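PDB 7MQ5: universal stress protein from Pseudomonas aeruginosa UCBPP-PA14, which is of unknown function but, as a member of the universal stress protein family, probably takes part in the bacterial response to stress. Local coordinates for residues A[211-214]-A[215-219]; A[256-259]-A[260-263]. All blocks are in the same frame, centred on the assembly; numbering follows the deposited sequence. Where two conformers were deposited one is given.

Contact 1. Residues A[211-214]-A[215-219]; sequences YGFS and DEQLH
Gln217 reaches back across the turn to Ser214 and Phe213. Its CB lies 3.6 Å from Ser214 O. Its CG is close to Ser214 OG, at 3.3 Å. CG leaves CB on the side opposite the carbonyl carbon (chi1 -76°), and the chain then runs straight on. This carries CD to the edge of the Phe213 ring, in the ring plane, 3.9 Å from Phe213 CD1. Ring and amide planes are 74° apart, so the two groups do not stack. At the tip, Gln217 OE1 accepts from Ser214 N at 2.9 Å, nearly straight at 172°, on an in-plane lone pair. A water also donates to Gln217 OE1, at 2.8 Å, and links it to Gly212 O. The other tip atom, Gln217 NE2, bonds to Leu172 O on strand 171-178. Both ends of the amide are therefore held, which fixes its rotation. Ser214 O accepts hydrogen bonds from Gln217 N, above its carbonyl plane, and from Leu218 N, nearer that plane, each at 3.2 Å. This is a tight helix-to-strand connection of an alpha/beta fold: a Schellman motif at Gly212 ends helix 193-211, and the turn leads into edge strand 218-222.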
# COMPACT_ATOMS: atom_id res chain seq x y z
N TYR A 211 15.86 -13.89 -4.13
CA TYR A 211 15.46 -12.50 -4.44
C TYR A 211 16.65 -11.57 -4.73
O TYR A 211 16.42 -10.37 -4.97
CB TYR A 211 14.54 -12.00 -3.32
CG TYR A 211 13.17 -12.60 -3.34
CD1 TYR A 211 12.23 -12.15 -4.25
CD2 TYR A 211 12.80 -13.62 -2.48
CE1 TYR A 211 10.95 -12.68 -4.29
CE2 TYR A 211 11.52 -14.16 -2.51
CZ TYR A 211 10.59 -13.69 -3.42
OH TYR A 211 9.32 -14.20 -3.48
N GLY A 212 17.87 -12.09 -4.71
CA GLY A 212 19.04 -11.27 -5.09
C GLY A 212 19.23 -10.04 -4.23
O GLY A 212 19.43 -8.93 -4.79
N PHE A 213 19.17 -10.21 -2.91
CA PHE A 213 19.40 -9.08 -1.98
C PHE A 213 20.81 -9.12 -1.40
O PHE A 213 21.29 -10.20 -1.05
CB PHE A 213 18.37 -9.08 -0.86
CG PHE A 213 16.98 -8.73 -1.34
CD1 PHE A 213 16.75 -7.52 -1.97
CD2 PHE A 213 15.90 -9.57 -1.11
CE1 PHE A 213 15.48 -7.17 -2.40
CE2 PHE A 213 14.63 -9.21 -1.53
CZ PHE A 213 14.43 -8.03 -2.20
N SER A 214 21.43 -7.94 -1.30
CA SER A 214 22.75 -7.80 -0.64
C SER A 214 22.54 -7.88 0.87
O SER A 214 21.40 -7.69 1.34
CB SER A 214 23.39 -6.49 -0.98
OG SER A 214 22.67 -5.42 -0.38
N ASP A 215 23.61 -8.08 1.62
CA ASP A 215 23.50 -8.07 3.10
C ASP A 215 23.01 -6.68 3.56
O ASP A 215 22.24 -6.62 4.52
CB ASP A 215 24.85 -8.37 3.76
CG ASP A 215 25.41 -9.76 3.52
OD1 ASP A 215 24.65 -10.65 3.09
OD2 ASP A 215 26.61 -9.94 3.77
N GLU A 216 23.44 -5.63 2.84
CA GLU A 216 23.15 -4.21 3.18
C GLU A 216 21.68 -3.86 2.93
O GLU A 216 21.19 -2.90 3.55
CB GLU A 216 24.11 -3.30 2.40
CG GLU A 216 25.57 -3.39 2.84
CD GLU A 216 26.33 -4.68 2.53
OE1 GLU A 216 26.07 -5.31 1.48
OE2 GLU A 216 27.22 -5.03 3.34
N GLN A 217 21.00 -4.59 2.04
CA GLN A 217 19.56 -4.40 1.71
C GLN A 217 18.65 -5.19 2.65
O GLN A 217 17.50 -4.78 2.81
CB GLN A 217 19.26 -4.92 0.31
CG GLN A 217 19.73 -4.01 -0.80
CD GLN A 217 19.39 -4.65 -2.12
OE1 GLN A 217 19.93 -5.70 -2.47
NE2 GLN A 217 18.49 -4.01 -2.85
N LEU A 218 19.12 -6.31 3.19
CA LEU A 218 18.26 -7.21 3.99
C LEU A 218 18.52 -6.99 5.48
O LEU A 218 19.64 -7.27 5.94
CB LEU A 218 18.55 -8.66 3.56
CG LEU A 218 17.64 -9.74 4.14
CD1 LEU A 218 16.17 -9.45 3.89
CD2 LEU A 218 18.01 -11.11 3.57
N HIS A 219 17.53 -6.47 6.19
CA HIS A 219 17.57 -6.22 7.65
C HIS A 219 16.91 -7.41 8.34
O HIS A 219 15.68 -7.52 8.26
CB HIS A 219 16.86 -4.90 7.99
CG HIS A 219 17.45 -3.70 7.33
ND1 HIS A 219 18.18 -2.77 8.04
CD2 HIS A 219 17.42 -3.27 6.05
CE1 HIS A 219 18.58 -1.82 7.22
NE2 HIS A 219 18.14 -2.11 5.99
O HOH W 1 21.34 -6.77 -4.65

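Contact 2. Residues A[256-259]-A[260-263]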
# COMPACT_ATOMS: atom_id res chain seq x y z
N ILE A 256 -7.05 -7.57 9.18
CA ILE A 256 -5.81 -6.75 9.00
C ILE A 256 -4.68 -7.38 9.84
O ILE A 256 -3.56 -7.59 9.31
CB ILE A 256 -6.05 -5.28 9.37
CG1 ILE A 256 -7.06 -4.60 8.44
CG2 ILE A 256 -4.73 -4.53 9.42
CD1 ILE A 256 -6.58 -4.40 7.04
N GLY A 257 -4.98 -7.70 11.10
CA GLY A 257 -3.98 -8.29 12.01
C GLY A 257 -3.29 -7.23 12.85
O GLY A 257 -3.16 -6.09 12.40
N ASN A 258 -2.76 -7.63 14.00
CA ASN A 258 -2.15 -6.65 14.92
C ASN A 258 -0.92 -5.96 14.31
O ASN A 258 -0.77 -4.75 14.51
CB ASN A 258 -1.72 -7.28 16.25
CG ASN A 258 -1.18 -6.25 17.22
OD1 ASN A 258 -1.94 -5.42 17.73
ND2 ASN A 258 0.12 -6.29 17.47
N THR A 259 -0.05 -6.71 13.63
CA THR A 259 1.18 -6.05 13.12
C THR A 259 0.79 -4.92 12.17
O THR A 259 1.28 -3.79 12.34
CB THR A 259 2.14 -7.03 12.45
OG1 THR A 259 2.59 -7.94 13.46
CG2 THR A 259 3.34 -6.36 11.81
N ALA A 260 -0.04 -5.22 11.18
CA ALA A 260 -0.39 -4.18 10.20
C ALA A 260 -1.17 -3.05 10.88
O ALA A 260 -0.96 -1.89 10.49
CB ALA A 260 -1.15 -4.79 9.03
N GLU A 261 -2.02 -3.36 11.87
CA GLU A 261 -2.77 -2.28 12.56
C GLU A 261 -1.79 -1.29 13.20
O GLU A 261 -1.89 -0.06 12.97
CB GLU A 261 -3.69 -2.86 13.63
CG GLU A 261 -4.92 -3.55 13.08
CD GLU A 261 -5.83 -4.14 14.14
OE1 GLU A 261 -5.41 -4.19 15.32
OE2 GLU A 261 -6.95 -4.54 13.80
N VAL A 262 -0.84 -1.81 13.96
CA VAL A 262 0.12 -0.91 14.66
C VAL A 262 1.00 -0.18 13.64
O VAL A 262 1.17 1.04 13.76
CB VAL A 262 0.97 -1.70 15.68
CG1 VAL A 262 2.05 -0.83 16.29
CG2 VAL A 262 0.10 -2.33 16.76
N VAL A 263 1.55 -0.90 12.67
CA VAL A 263 2.47 -0.26 11.68
C VAL A 263 1.74 0.86 10.91
O VAL A 263 2.30 1.95 10.73
CB VAL A 263 3.06 -1.35 10.77
CG1 VAL A 263 3.79 -0.80 9.57
CG2 VAL A 263 3.93 -2.31 11.57
O HOH W 2 -0.99 -7.85 10.42
O HOH W 3 -7.44 -6.90 12.51
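Ile256 CG2 packs on Ala260 CB at 3.6 Å and also touches the aliphatic part of Glu261. Glu261 CG lies 3.2 Å from Gly257 O, the carbonyl that Glu261 N binds. CG is placed there by a chi1 of -74°, beside the backbone N, and the chain is extended beyond it. The two valines each bring CG2 to the carbonyl one turn back. Val263 CG2 is 3.1 Å from Thr259 O. Its other neighbour is Thr259 CG2, and these two side chains lie alongside each other, pointing the same way. Val262 CG2 lies 3.4 Å from Asn258 O and also meets the side-chain amide, 3.8 Å from Asn258 OD1.

Behind these contacts stands the first turn of helix 258-264. Val262 N bonds to Asn258 O and Val263 N to Thr259 O, both nearly straight. Gly257 is the N-cap residue, with a positive phi of 94°. At its backbone angles a side chain would be jammed against Ile256 O. The helix belongs to the beta-alpha-beta unit of strand 240-244, helix 258-264 and strand 270-274. In ATP-binding members of the family, a glycine followed by serine or threonine at this helix start is part of the phosphate-binding motif. Here asparagine follows, and binding cannot be inferred from this contact.

Two waters complete the helix start. One accepts from Ala260 N at 2.9 Å, in the first turn, and donates to Ile256 O. The other accepts from Gly257 N and donates to Glu261 OE2 at 2.7 Å, tying the carboxylate to the N-cap backbone. Further out, Ile256 is joined by a backbone bond to Val246. Thr259 and Val263 both pack on Ile229 of helix 225-236, while Val262 touches Asp226. Val262 O is hydrogen-bonded to Thr266 OG1, just past the helix.

How the contacts relate
Contacts 1 and 2 both belong to the universal stress protein part of the chain but do not touch. Their centres are 24 Å apart and their nearest atoms about 13 Å. Contact 1 comes first in the chain and leads into strand 218-222, at one margin of the sheet. Contact 2 is further in, at the helix between strands 240-244 and 270-274. Helix 225-236 connects them indirectly. His219 of contact 1 touches Thr232 and Leu236 on it, whereas Thr259 of contact 2 meets Ala225 and Ile229 nearer its start. Neither contact includes a ligand. Contact 2 lies where ATP-binding relatives carry part of their nucleotide-binding motif, a role not established here; contact 1 is peripheral packing.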